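Local atomic coordinates of phosphatidylserine synthase (Haemophilus influenzae, PDB entry 3HSI), a protein that belongs to the phospholipase D superfamily and is classed among the phosphatidylserine synthases. Residues Leu58-Asp63 and Gln67-Glu72; Arg75-Asn80 and Pro124-Gly129; Asp265-Leu268 and Lys273-Ile276. All blocks are in the same frame, centred on the assembly; numbering follows the deposited sequence.

In the fold
Contacts 1 and 2 lie on the same side of the chain's centre and touch each other. Both use helix 64-79, contact 1 near its start and contact 2 near its end. Their centres are 13 Å apart, and F127 joins them: its CZ is 3.5 Å from CD1 of L70, and its ring packs edge-to-face with W60. Strand 84-90 runs beside both, in the same mixed sheet. D63 of contact 1 also bonds to N161, in the phospholipase D motif region. Contact 3 belongs to the other large sheet, on the opposite side of the chain's centre. Its nearest atoms are about 19 Å from contact 1 and about 28 Å from contact 2.

Contact 1: Leu58-Asp63 and Gln67-Glu72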
loop_
_atom_site.group_PDB
_atom_site.type_symbol
_atom_site.label_atom_id
_atom_site.label_comp_id
_atom_site.label_asym_id
_atom_site.label_seq_id
_atom_site.Cartn_x
_atom_site.Cartn_y
_atom_site.Cartn_z
ATOM N N LEU C 58 -11.323 6.020 16.288
ATOM C CA LEU C 58 -9.999 5.469 16.029
ATOM C C LEU C 58 -9.475 4.814 17.323
ATOM O O LEU C 58 -9.028 3.657 17.323
ATOM C CB LEU C 58 -9.036 6.546 15.562
ATOM C CG LEU C 58 -7.581 6.065 15.291
ATOM C CD1 LEU C 58 -7.508 4.912 14.267
ATOM C CD2 LEU C 58 -6.660 7.248 14.852
ATOM N N TYR C 59 -9.587 5.517 18.441
ATOM C CA TYR C 59 -9.163 4.920 19.690
ATOM C C TYR C 59 -9.901 5.488 20.862
ATOM O O TYR C 59 -10.558 6.516 20.748
ATOM C CB TYR C 59 -7.650 5.052 19.884
ATOM C CG TYR C 59 -7.092 6.464 19.901
ATOM C CD1 TYR C 59 -6.906 7.138 21.101
ATOM C CD2 TYR C 59 -6.693 7.098 18.721
ATOM C CE1 TYR C 59 -6.352 8.402 21.133
ATOM C CE2 TYR C 59 -6.143 8.369 18.738
ATOM C CZ TYR C 59 -5.978 9.019 19.951
ATOM O OH TYR C 59 -5.428 10.278 20.002
ATOM N N TRP C 60 -9.798 4.796 21.995
ATOM C CA TRP C 60 -10.333 5.266 23.234
ATOM C C TRP C 60 -9.236 4.995 24.270
ATOM O O TRP C 60 -8.950 3.851 24.626
ATOM C CB TRP C 60 -11.622 4.522 23.537
ATOM C CG TRP C 60 -12.322 4.930 24.768
ATOM C CD1 TRP C 60 -11.765 5.245 25.977
ATOM C CD2 TRP C 60 -13.740 4.993 24.950
ATOM N NE1 TRP C 60 -12.749 5.513 26.896
ATOM C CE2 TRP C 60 -13.971 5.369 26.290
ATOM C CE3 TRP C 60 -14.840 4.760 24.106
ATOM C CZ2 TRP C 60 -15.264 5.519 26.816
ATOM C CZ3 TRP C 60 -16.129 4.907 24.630
ATOM C CH2 TRP C 60 -16.324 5.307 25.964
ATOM N N GLN C 61 -8.610 6.082 24.724
ATOM C CA GLN C 61 -7.370 6.008 25.492
ATOM C C GLN C 61 -7.619 5.781 26.980
ATOM O O GLN C 61 -8.565 6.308 27.553
ATOM C CB GLN C 61 -6.603 7.308 25.300
ATOM C CG GLN C 61 -5.216 7.345 25.881
ATOM C CD GLN C 61 -4.241 6.471 25.092
ATOM O OE1 GLN C 61 -4.448 6.188 23.909
ATOM N NE2 GLN C 61 -3.187 6.036 25.749
ATOM N N LYS C 62 -6.734 5.021 27.598
ATOM C CA LYS C 62 -6.769 4.801 29.038
ATOM C C LYS C 62 -6.488 6.024 29.953
ATOM O O LYS C 62 -6.311 5.842 31.151
ATOM C CB LYS C 62 -5.765 3.706 29.391
ATOM C CG LYS C 62 -4.366 4.008 28.875
ATOM C CD LYS C 62 -3.335 2.992 29.347
ATOM C CE LYS C 62 -1.933 3.638 29.248
ATOM N NZ LYS C 62 -0.891 2.866 29.975
ATOM N N ASP C 63 -6.403 7.239 29.435
ATOM C CA ASP C 63 -6.012 8.360 30.291
ATOM C C ASP C 63 -7.221 8.846 31.112
ATOM O O ASP C 63 -8.232 8.149 31.197
ATOM C CB ASP C 63 -5.383 9.471 29.444
ATOM C CG ASP C 63 -6.333 9.982 28.353
ATOM O OD1 ASP C 63 -7.561 9.749 28.487
ATOM O OD2 ASP C 63 -5.863 10.639 27.389
ATOM N N GLN C 67 -11.212 7.471 31.159
ATOM C CA GLN C 67 -11.708 6.858 32.356
ATOM C C GLN C 67 -13.021 7.493 32.798
ATOM O O GLN C 67 -13.941 6.787 33.214
ATOM C CB GLN C 67 -10.670 6.973 33.484
ATOM C CG GLN C 67 -11.099 6.329 34.820
ATOM C CD GLN C 67 -11.121 4.798 34.761
ATOM O OE1 GLN C 67 -10.082 4.156 34.574
ATOM N NE2 GLN C 67 -12.319 4.204 34.888
ATOM N N GLU C 68 -13.096 8.816 32.724
ATOM C CA GLU C 68 -14.314 9.534 33.076
ATOM C C GLU C 68 -15.444 9.108 32.134
ATOM O O GLU C 68 -16.559 8.823 32.585
ATOM C CB GLU C 68 -14.090 11.029 32.978
ATOM C CG GLU C 68 -15.198 11.841 33.635
ATOM C CD GLU C 68 -14.958 13.340 33.578
ATOM O OE1 GLU C 68 -13.823 13.780 33.256
ATOM O OE2 GLU C 68 -15.928 14.087 33.859
ATOM N N ILE C 69 -15.154 8.990 30.845
ATOM C CA ILE C 69 -16.215 8.602 29.913
ATOM C C ILE C 69 -16.645 7.166 30.147
ATOM O O ILE C 69 -17.853 6.888 30.218
ATOM C CB ILE C 69 -15.868 8.856 28.420
ATOM C CG1 ILE C 69 -15.514 10.332 28.171
ATOM C CG2 ILE C 69 -17.028 8.434 27.516
ATOM C CD1 ILE C 69 -16.442 11.352 28.864
ATOM N N LEU C 70 -15.678 6.261 30.309
ATOM C CA LEU C 70 -16.005 4.843 30.517
ATOM C C LEU C 70 -16.759 4.629 31.825
ATOM O O LEU C 70 -17.667 3.796 31.889
ATOM C CB LEU C 70 -14.757 3.984 30.450
ATOM C CG LEU C 70 -14.957 2.469 30.433
ATOM C CD1 LEU C 70 -15.972 2.085 29.348
ATOM C CD2 LEU C 70 -13.629 1.740 30.224
ATOM N N ASP C 71 -16.396 5.394 32.854
ATOM C CA ASP C 71 -17.153 5.430 34.116
ATOM C C ASP C 71 -18.620 5.800 33.946
ATOM O O ASP C 71 -19.478 5.211 34.609
ATOM C CB ASP C 71 -16.532 6.407 35.097
ATOM C CG ASP C 71 -15.287 5.868 35.725
ATOM O OD1 ASP C 71 -15.107 4.627 35.718
ATOM O OD2 ASP C 71 -14.474 6.677 36.210
ATOM N N GLU C 72 -18.894 6.795 33.092
ATOM C CA GLU C 72 -20.269 7.166 32.754
ATOM C C GLU C 72 -21.035 6.011 32.113
ATOM O O GLU C 72 -22.201 5.783 32.459
ATOM C CB GLU C 72 -20.348 8.414 31.867
ATOM C CG GLU C 72 -19.850 9.710 32.519
ATOM C CD GLU C 72 -20.695 10.190 33.672
ATOM O OE1 GLU C 72 -21.878 9.794 33.818
ATOM O OE2 GLU C 72 -20.150 10.977 34.470
#
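W60 packs against helix 64-79 in a buried contact between the loop after strand 52-56 and the first turns of that helix. Only a few residues separate the two sides, and a backbone bond closes the contact at D63. The indole presents its six-membered ring to the helix. CG of W60 stands anti to the backbone N (chi1 -178°), which carries the ring out toward I69 and L70. CZ2 of W60 lies 3.5 Å from CG2 of I69, and CH2 of W60 is 3.6 Å from the same methyl. The I69 side chain crosses the indole obliquely. CZ2 of W60 also comes 4.0 Å from CB of L70. The backbone N of L70 lies at the ring edge, close to the ring plane. The indole therefore meets both side chain and main chain of the helix. NE1 of W60 bonds to the carbonyl of G66 in the first turn, which also ties down the rotation of the ring. V87 of strand 84-90 touches W60 as well.

At the helix start, N of Q67 donates to O of D63 at 3.1 Å, with an N-H...O angle of 146°. CB of Q67 sits 3.5 Å from O of D63. D63 is the N-cap: its OD1 accepts from N of G66. Its other oxygen, OD2, accepts from N of N161, so the carboxylate spans the helix end and a neighbouring loop. The amide of Q67 turns to helix 107-118, where OE1 meets W110 and NE2 meets Q114. The whole is an N-capped helix start within a beta-alpha unit of a phospholipase D-like fold, with W60 packed on the helix.

Contact 2: Arg75-Asn80 and Pro124-Gly129; sequences RVKQEN and PNMFFG
K77 points from helix 64-79 toward P124 and M126, and its aliphatic chain is the part that meets them. CG of K77 is anti to the backbone N (chi1 179°), and the chain bends at the second torsion (chi2 68°). It slides past the P124 ring in the opposite direction. CE of K77 lies 4.1 Å from CG of P124, a loose van der Waals contact. M126 is a selenomethionine, extended beyond CG. Two conformers of M126 are deposited. CE of M126, as modelled, sits too close to the K77 carbons, so the exact fit there is doubtful.

No hydrogen bond joins the two segments. NZ of K77 passes beyond them and bonds to the carbonyls of L83 and P81, in the turn after the helix. This grip holds the polar end of a buried lysine while its methylenes pack. On the other side, N of M126 and N of F127 both bond to OD2 of D205. M126 also pairs through its backbone with V87. The end of helix 64-79 thus packs on the loop leading into strand 127-130, which runs parallel to strand 84-90 in an alpha/beta sheet of the PLD-like fold.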
loop_
_atom_site.group_PDB
_atom_site.type_symbol
_atom_site.label_atom_id
_atom_site.label_comp_id
_atom_site.label_asym_id
_atom_site.label_seq_id
_atom_site.Cartn_x
_atom_site.Cartn_y
_atom_site.Cartn_z
ATOM N N ARG C 75 -21.832 3.259 34.659
ATOM C CA ARG C 75 -22.881 3.725 35.539
ATOM C C ARG C 75 -24.266 3.540 34.894
ATOM O O ARG C 75 -25.168 3.011 35.548
ATOM C CB ARG C 75 -22.609 5.168 35.971
ATOM C CG ARG C 75 -23.693 5.816 36.812
ATOM C CD ARG C 75 -23.329 7.292 37.024
ATOM N NE ARG C 75 -24.428 8.177 37.448
ATOM C CZ ARG C 75 -25.431 8.599 36.671
ATOM N NH1 ARG C 75 -25.554 8.182 35.403
ATOM N NH2 ARG C 75 -26.345 9.425 37.180
ATOM N N VAL C 76 -24.435 3.935 33.624
ATOM C CA VAL C 76 -25.754 3.812 32.994
ATOM C C VAL C 76 -26.097 2.359 32.736
ATOM O O VAL C 76 -27.264 1.959 32.857
ATOM C CB VAL C 76 -25.957 4.654 31.698
ATOM C CG1 VAL C 76 -26.066 6.086 32.060
ATOM C CG2 VAL C 76 -24.864 4.399 30.652
ATOM N N LYS C 77 -25.059 1.588 32.402
ATOM C CA LYS C 77 -25.174 0.167 32.136
ATOM C C LYS C 77 -25.539 -0.613 33.398
ATOM O O LYS C 77 -26.251 -1.600 33.327
ATOM C CB LYS C 77 -23.880 -0.350 31.529
ATOM C CG LYS C 77 -23.890 -1.814 31.233
ATOM C CD LYS C 77 -24.846 -2.176 30.095
ATOM C CE LYS C 77 -25.129 -3.657 30.139
ATOM N NZ LYS C 77 -25.948 -4.090 28.979
ATOM N N GLN C 78 -25.068 -0.165 34.552
ATOM C CA GLN C 78 -25.435 -0.811 35.787
ATOM C C GLN C 78 -26.879 -0.466 36.221
ATOM O O GLN C 78 -27.525 -1.282 36.863
ATOM C CB GLN C 78 -24.361 -0.666 36.901
ATOM C CG GLN C 78 -24.321 0.659 37.637
ATOM C CD GLN C 78 -22.980 0.937 38.345
ATOM O OE1 GLN C 78 -22.057 0.118 38.320
ATOM N NE2 GLN C 78 -22.877 2.109 38.974
ATOM N N GLU C 79 -27.343 0.726 35.839
ATOM C CA GLU C 79 -28.731 1.167 36.026
ATOM C C GLU C 79 -29.704 0.513 35.020
ATOM O O GLU C 79 -30.876 0.305 35.338
ATOM C CB GLU C 79 -28.824 2.699 35.906
ATOM C CG GLU C 79 -27.884 3.478 36.826
ATOM C CD GLU C 79 -27.764 4.977 36.479
ATOM O OE1 GLU C 79 -27.847 5.348 35.285
ATOM O OE2 GLU C 79 -27.569 5.793 37.414
ATOM N N ASN C 80 -29.210 0.203 33.814
ATOM C CA ASN C 80 -30.025 -0.332 32.691
ATOM C C ASN C 80 -29.362 -1.593 32.111
ATOM O O ASN C 80 -28.601 -1.496 31.144
ATOM C CB ASN C 80 -30.178 0.710 31.555
ATOM C CG ASN C 80 -30.709 2.082 32.040
ATOM O OD1 ASN C 80 -31.922 2.283 32.171
ATOM N ND2 ASN C 80 -29.796 3.024 32.294
ATOM N N PRO C 124 -21.384 -8.171 29.800
ATOM C CA PRO C 124 -21.226 -8.410 28.378
ATOM C C PRO C 124 -19.910 -7.822 27.827
ATOM O O PRO C 124 -19.214 -7.076 28.518
ATOM C CB PRO C 124 -22.420 -7.661 27.797
ATOM C CG PRO C 124 -22.509 -6.455 28.657
ATOM C CD PRO C 124 -22.169 -6.948 30.055
ATOM N N ASN C 125 -19.572 -8.181 26.597
ATOM C CA ASN C 125 -18.489 -7.521 25.870
ATOM C C ASN C 125 -19.017 -6.191 25.354
ATOM O O ASN C 125 -20.127 -6.141 24.823
ATOM C CB ASN C 125 -18.070 -8.371 24.667
ATOM C CG ASN C 125 -17.506 -9.729 25.063
ATOM O OD1 ASN C 125 -16.690 -9.834 25.966
ATOM N ND2 ASN C 125 -17.900 -10.761 24.343
HETATM N N MSE C 126 -18.228 -5.130 25.522
HETATM C CA MSE C 126 -18.592 -3.787 25.064
HETATM C C MSE C 126 -17.567 -3.169 24.106
HETATM O O MSE C 126 -17.928 -2.341 23.266
HETATM C CB MSE C 126 -18.828 -2.859 26.259
HETATM C CG MSE C 126 -19.962 -3.338 27.145
HETATM SE SE MSE C 126 -20.597 -2.033 28.422
HETATM C CE MSE C 126 -22.363 -2.762 28.567
ATOM N N PHE C 127 -16.306 -3.577 24.231
ATOM C CA PHE C 127 -15.225 -3.068 23.396
ATOM C C PHE C 127 -14.795 -4.069 22.353
ATOM O O PHE C 127 -14.363 -5.183 22.674
ATOM C CB PHE C 127 -14.004 -2.692 24.244
ATOM C CG PHE C 127 -14.174 -1.418 24.992
ATOM C CD1 PHE C 127 -13.884 -0.211 24.390
ATOM C CD2 PHE C 127 -14.643 -1.430 26.296
ATOM C CE1 PHE C 127 -14.058 0.974 25.070
ATOM C CE2 PHE C 127 -14.810 -0.255 26.987
ATOM C CZ PHE C 127 -14.532 0.956 26.366
ATOM N N PHE C 128 -14.894 -3.649 21.097
ATOM C CA PHE C 128 -14.563 -4.491 19.973
ATOM C C PHE C 128 -13.497 -3.853 19.094
ATOM O O PHE C 128 -13.582 -2.677 18.782
ATOM C CB PHE C 128 -15.830 -4.785 19.165
ATOM C CG PHE C 128 -16.926 -5.433 19.976
ATOM C CD1 PHE C 128 -17.017 -6.820 20.069
ATOM C CD2 PHE C 128 -17.855 -4.642 20.686
ATOM C CE1 PHE C 128 -18.025 -7.403 20.828
ATOM C CE2 PHE C 128 -18.860 -5.240 21.452
ATOM C CZ PHE C 128 -18.949 -6.607 21.501
ATOM N N GLY C 129 -12.514 -4.650 18.687
ATOM C CA GLY C 129 -11.418 -4.184 17.831
ATOM C C GLY C 129 -11.661 -4.544 16.369
ATOM O O GLY C 129 -11.896 -5.709 16.035
#

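Contact 3: Asp265-Leu268 and Lys273-Ile276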
loop_
_atom_site.group_PDB
_atom_site.type_symbol
_atom_site.label_atom_id
_atom_site.label_comp_id
_atom_site.label_asym_id
_atom_site.label_seq_id
_atom_site.Cartn_x
_atom_site.Cartn_y
_atom_site.Cartn_z
ATOM N N ASP C 265 -16.325 14.748 -6.714
ATOM C CA ASP C 265 -17.410 15.404 -7.423
ATOM C C ASP C 265 -17.848 16.735 -6.784
ATOM O O ASP C 265 -18.277 17.647 -7.487
ATOM C CB ASP C 265 -18.608 14.446 -7.597
ATOM C CG ASP C 265 -18.296 13.287 -8.574
ATOM O OD1 ASP C 265 -17.295 13.385 -9.347
ATOM O OD2 ASP C 265 -19.040 12.279 -8.584
ATOM N N LEU C 266 -17.758 16.826 -5.465
ATOM C CA LEU C 266 -18.025 18.075 -4.765
ATOM C C LEU C 266 -17.044 19.158 -5.254
ATOM O O LEU C 266 -17.456 20.251 -5.605
ATOM C CB LEU C 266 -17.989 17.882 -3.243
ATOM C CG LEU C 266 -19.184 17.204 -2.525
ATOM C CD1 LEU C 266 -18.861 16.932 -1.041
ATOM C CD2 LEU C 266 -20.435 18.086 -2.582
ATOM N N PHE C 267 -15.765 18.821 -5.352
ATOM C CA PHE C 267 -14.713 19.746 -5.807
ATOM C C PHE C 267 -14.925 20.155 -7.261
ATOM O O PHE C 267 -14.649 21.293 -7.635
ATOM C CB PHE C 267 -13.338 19.093 -5.722
ATOM C CG PHE C 267 -12.675 19.176 -4.368
ATOM C CD1 PHE C 267 -11.339 19.570 -4.262
ATOM C CD2 PHE C 267 -13.347 18.815 -3.214
ATOM C CE1 PHE C 267 -10.715 19.624 -3.020
ATOM C CE2 PHE C 267 -12.721 18.863 -1.964
ATOM C CZ PHE C 267 -11.406 19.265 -1.873
ATOM N N LEU C 268 -15.383 19.228 -8.097
ATOM C CA LEU C 268 -15.646 19.576 -9.492
ATOM C C LEU C 268 -16.861 20.440 -9.662
ATOM O O LEU C 268 -16.976 21.103 -10.671
ATOM C CB LEU C 268 -15.854 18.330 -10.340
ATOM C CG LEU C 268 -14.609 17.522 -10.634
ATOM C CD1 LEU C 268 -15.041 16.167 -11.091
ATOM C CD2 LEU C 268 -13.792 18.241 -11.681
ATOM N N LYS C 273 -17.362 29.133 -4.450
ATOM C CA LYS C 273 -16.361 29.056 -3.375
ATOM C C LYS C 273 -16.291 27.665 -2.768
ATOM O O LYS C 273 -17.307 27.001 -2.578
ATOM C CB LYS C 273 -16.579 30.148 -2.285
ATOM C CG LYS C 273 -15.581 30.042 -1.125
ATOM C CD LYS C 273 -15.077 31.395 -0.575
ATOM C CE LYS C 273 -14.788 31.310 0.923
ATOM N NZ LYS C 273 -16.114 31.429 1.691
ATOM N N LEU C 274 -15.067 27.230 -2.501
ATOM C CA LEU C 274 -14.786 25.973 -1.830
ATOM C C LEU C 274 -14.057 26.307 -0.569
ATOM O O LEU C 274 -13.089 27.048 -0.603
ATOM C CB LEU C 274 -13.867 25.113 -2.701
ATOM C CG LEU C 274 -13.340 23.809 -2.109
ATOM C CD1 LEU C 274 -14.520 22.910 -1.756
ATOM C CD2 LEU C 274 -12.377 23.102 -3.149
ATOM N N VAL C 275 -14.519 25.762 0.542
ATOM C CA VAL C 275 -13.769 25.870 1.788
ATOM C C VAL C 275 -13.341 24.479 2.202
ATOM O O VAL C 275 -14.121 23.555 2.131
ATOM C CB VAL C 275 -14.629 26.514 2.931
ATOM C CG1 VAL C 275 -13.807 26.665 4.219
ATOM C CG2 VAL C 275 -15.166 27.897 2.472
ATOM N N ILE C 276 -12.116 24.338 2.670
ATOM C CA ILE C 276 -11.596 23.041 3.079
ATOM C C ILE C 276 -10.888 23.204 4.407
ATOM O O ILE C 276 -10.148 24.178 4.614
ATOM C CB ILE C 276 -10.536 22.554 2.067
ATOM C CG1 ILE C 276 -11.130 22.391 0.666
ATOM C CG2 ILE C 276 -9.877 21.253 2.550
ATOM C CD1 ILE C 276 -10.016 22.248 -0.444
#
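The end of helix 258-268 packs on strand 273-277, the next strand along the chain, in a buried helix-on-sheet contact. Within 265-268, F267 carries the contact, and L274 and I276 are its partners on the strand. Both strand side chains point toward the helix. They are two residues apart, so they share one face of the sheet.

CD2 of L274 sits over one face of the F267 ring in a CH-pi contact. CD2 of L274 is 3.9 Å from the centroid of the F267 ring and 14° off the ring normal. The methyl is shifted toward the rim, on the CD1 side: CD1 of F267 is 3.8 Å from CD2 of L274. The first torsion of L274 (174°) swings CG opposite the backbone N and sends CD2 to the ring. I276 reaches the far end of the ring instead. CD1 of I276 lies 3.6 Å from CZ of F267 and 3.7 Å from CE1 of F267. This approach is oblique to the ring. Both strand side chains cross that of F267 at about a right angle.

The touching atoms are all carbons, and no hydrogen bond crosses between the segments. I291 of helix 285-296 touches F267, L274 and I276 alike, and V368 of strand 367-370 touches F267 and L274. The phenyl ring is thus part of a larger cluster. Strand 273-277 itself pairs with strand 300-306 in parallel and with strand 367-370 antiparallel. The arrangement is the hydrophobic core between helices and mixed sheet in a PLD-like alpha/beta domain.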